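Local atomic coordinates of MccB protein (Escherichia coli, PDB entry 6OM4), a protein that adenylates the C-terminus of the microcin C7 precursor peptide MccA through a phosphoramidate link, using an ATP-binding ThiF/E1-like domain. Residues 23-28 and 74-79. Numbering follows the deposited sequence.
Sequences GGKEQY and ENFFII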
loop_
_atom_site.group_PDB
_atom_site.type_symbol
_atom_site.label_atom_id
_atom_site.label_comp_id
_atom_site.label_asym_id
_atom_site.label_seq_id
_atom_site.Cartn_x
_atom_site.Cartn_y
_atom_site.Cartn_z
ATOM N N GLY A 23 -0.022 -6.934 -17.107
ATOM C CA GLY A 23 0.080 -5.843 -16.112
ATOM C C GLY A 23 0.683 -4.591 -16.730
ATOM O O GLY A 23 0.602 -4.430 -17.941
ATOM N N GLY A 24 1.232 -3.705 -15.886
ATOM C CA GLY A 24 1.809 -2.402 -16.283
ATOM C C GLY A 24 2.851 -2.509 -17.390
ATOM O O GLY A 24 2.942 -1.599 -18.239
ATOM N N LYS A 25 3.589 -3.626 -17.419
ATOM C CA LYS A 25 4.694 -3.821 -18.398
ATOM C C LYS A 25 4.262 -4.631 -19.634
ATOM O O LYS A 25 5.087 -4.948 -20.489
ATOM C CB LYS A 25 5.881 -4.478 -17.696
ATOM C CG LYS A 25 6.595 -3.505 -16.772
ATOM C CD LYS A 25 7.610 -4.163 -15.911
ATOM C CE LYS A 25 7.889 -3.413 -14.638
ATOM N NZ LYS A 25 6.805 -3.637 -13.656
ATOM N N GLU A 26 2.968 -4.916 -19.768
ATOM C CA GLU A 26 2.491 -5.619 -20.974
ATOM C C GLU A 26 2.900 -4.831 -22.219
ATOM O O GLU A 26 2.774 -3.618 -22.254
ATOM C CB GLU A 26 0.967 -5.770 -20.895
ATOM C CG GLU A 26 0.303 -6.269 -22.173
ATOM C CD GLU A 26 -1.163 -5.857 -22.285
ATOM O OE1 GLU A 26 -1.988 -6.728 -21.982
ATOM O OE2 GLU A 26 -1.448 -4.666 -22.623
ATOM N N GLN A 27 3.454 -5.529 -23.205
ATOM C CA GLN A 27 3.876 -4.902 -24.455
ATOM C C GLN A 27 3.082 -5.446 -25.635
ATOM O O GLN A 27 2.987 -6.665 -25.841
ATOM C CB GLN A 27 5.334 -5.230 -24.702
ATOM C CG GLN A 27 6.250 -4.723 -23.606
ATOM C CD GLN A 27 6.233 -3.217 -23.574
ATOM O OE1 GLN A 27 6.244 -2.565 -24.622
ATOM N NE2 GLN A 27 6.210 -2.657 -22.372
ATOM N N TYR A 28 2.541 -4.524 -26.439
ATOM C CA TYR A 28 1.998 -4.866 -27.716
ATOM C C TYR A 28 3.113 -4.726 -28.752
ATOM O O TYR A 28 3.702 -3.631 -28.897
ATOM C CB TYR A 28 0.788 -3.991 -28.061
ATOM C CG TYR A 28 0.229 -4.195 -29.450
ATOM C CD1 TYR A 28 -0.274 -5.417 -29.863
ATOM C CD2 TYR A 28 0.188 -3.150 -30.368
ATOM C CE1 TYR A 28 -0.775 -5.621 -31.141
ATOM C CE2 TYR A 28 -0.321 -3.332 -31.648
ATOM C CZ TYR A 28 -0.808 -4.568 -32.033
ATOM O OH TYR A 28 -1.328 -4.751 -33.289
ATOM N N GLU A 74 14.426 -5.673 -20.240
ATOM C CA GLU A 74 14.069 -4.316 -19.800
ATOM C C GLU A 74 12.649 -4.296 -19.219
ATOM O O GLU A 74 12.290 -3.349 -18.529
ATOM C CB GLU A 74 14.267 -3.325 -20.948
ATOM C CG GLU A 74 13.177 -3.387 -22.002
ATOM C CD GLU A 74 13.445 -2.556 -23.248
ATOM O OE1 GLU A 74 14.491 -1.877 -23.296
ATOM O OE2 GLU A 74 12.611 -2.630 -24.209
ATOM N N ASN A 75 11.862 -5.337 -19.496
ATOM C CA ASN A 75 10.533 -5.492 -18.898
ATOM C C ASN A 75 10.542 -6.463 -17.696
ATOM O O ASN A 75 9.480 -6.752 -17.163
ATOM C CB ASN A 75 9.543 -5.916 -19.977
ATOM C CG ASN A 75 9.300 -4.805 -20.975
ATOM O OD1 ASN A 75 8.688 -3.795 -20.642
ATOM N ND2 ASN A 75 9.775 -4.986 -22.183
ATOM N N PHE A 76 11.715 -6.972 -17.292
ATOM C CA PHE A 76 11.846 -7.987 -16.207
ATOM C C PHE A 76 11.064 -9.265 -16.528
ATOM O O PHE A 76 10.713 -10.041 -15.617
ATOM C CB PHE A 76 11.502 -7.382 -14.834
ATOM C CG PHE A 76 12.138 -6.034 -14.655
ATOM C CD1 PHE A 76 13.517 -5.919 -14.675
ATOM C CD2 PHE A 76 11.371 -4.909 -14.545
ATOM C CE1 PHE A 76 14.114 -4.677 -14.575
ATOM C CE2 PHE A 76 11.969 -3.670 -14.384
ATOM C CZ PHE A 76 13.340 -3.560 -14.441
ATOM N N PHE A 77 10.919 -9.587 -17.829
ATOM C CA PHE A 77 10.319 -10.850 -18.250
ATOM C C PHE A 77 11.319 -11.998 -18.098
ATOM O O PHE A 77 10.946 -13.136 -17.788
ATOM C CB PHE A 77 9.801 -10.735 -19.672
ATOM C CG PHE A 77 8.700 -9.724 -19.885
ATOM C CD1 PHE A 77 7.847 -9.343 -18.865
ATOM C CD2 PHE A 77 8.469 -9.238 -21.157
ATOM C CE1 PHE A 77 6.804 -8.463 -19.105
ATOM C CE2 PHE A 77 7.426 -8.354 -21.396
ATOM C CZ PHE A 77 6.590 -7.975 -20.374
ATOM N N ILE A 78 12.589 -11.691 -18.341
ATOM C CA ILE A 78 13.664 -12.593 -17.917
ATOM C C ILE A 78 14.411 -11.909 -16.774
ATOM O O ILE A 78 14.600 -10.670 -16.784
ATOM C CB ILE A 78 14.590 -13.038 -19.072
ATOM C CG1 ILE A 78 15.309 -11.881 -19.735
ATOM C CG2 ILE A 78 13.847 -13.901 -20.098
ATOM C CD1 ILE A 78 16.378 -12.340 -20.690
ATOM N N ILE A 79 14.775 -12.715 -15.767
ATOM C CA ILE A 79 15.392 -12.217 -14.559
ATOM C C ILE A 79 16.596 -13.083 -14.241
ATOM O O ILE A 79 16.712 -14.209 -14.737
ATOM C CB ILE A 79 14.413 -12.202 -13.370
ATOM C CG1 ILE A 79 13.893 -13.605 -13.079
ATOM C CG2 ILE A 79 13.307 -11.178 -13.630
ATOM C CD1 ILE A 79 12.974 -13.681 -11.897
#
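A Schellman motif ends helix 62-74 at F76, whose positive phi (59°) turns the chain toward strand 78-80, and against this helix end the side chains of K25 and Q27 pack where a type I beta turn, G23 to E26, leads into strand 27-29. The contact thus packs the turn before strand 27-29 against the link between helix 62-74 and strand 78-80, away from the nucleotide and zinc sites. K25 contributes the largest share, through its aliphatic chain: CD lies 3.4 Å from the backbone O of N75, and CE meets CD2 of F76 at 3.8 Å, at the edge of the ring and near its plane. The bend comes only at the end, where chi4 turns NZ aside; the ammonium group makes a weak hydrogen bond to S101 O, and K25 also forms a cation-pi pair with Y102. Q27 folds back, bent at chi2 (-65°), and its NE2 donates to K25 O over 3.2 Å within its own segment, from above the carbonyl plane. The same NE2 stands 3.2 Å from OD1 of N75; the side chains cross at a slant, their amide planes tilted 30° from each other. The clear partner of the N75 amide is F71 O, which takes ND2 and ties the side chain back to the last turn of the helix. CB of N75 sits 3.4 Å above the centre of one face of the F77 ring, while CZ of that ring reaches K25 O obliquely at 3.4 Å.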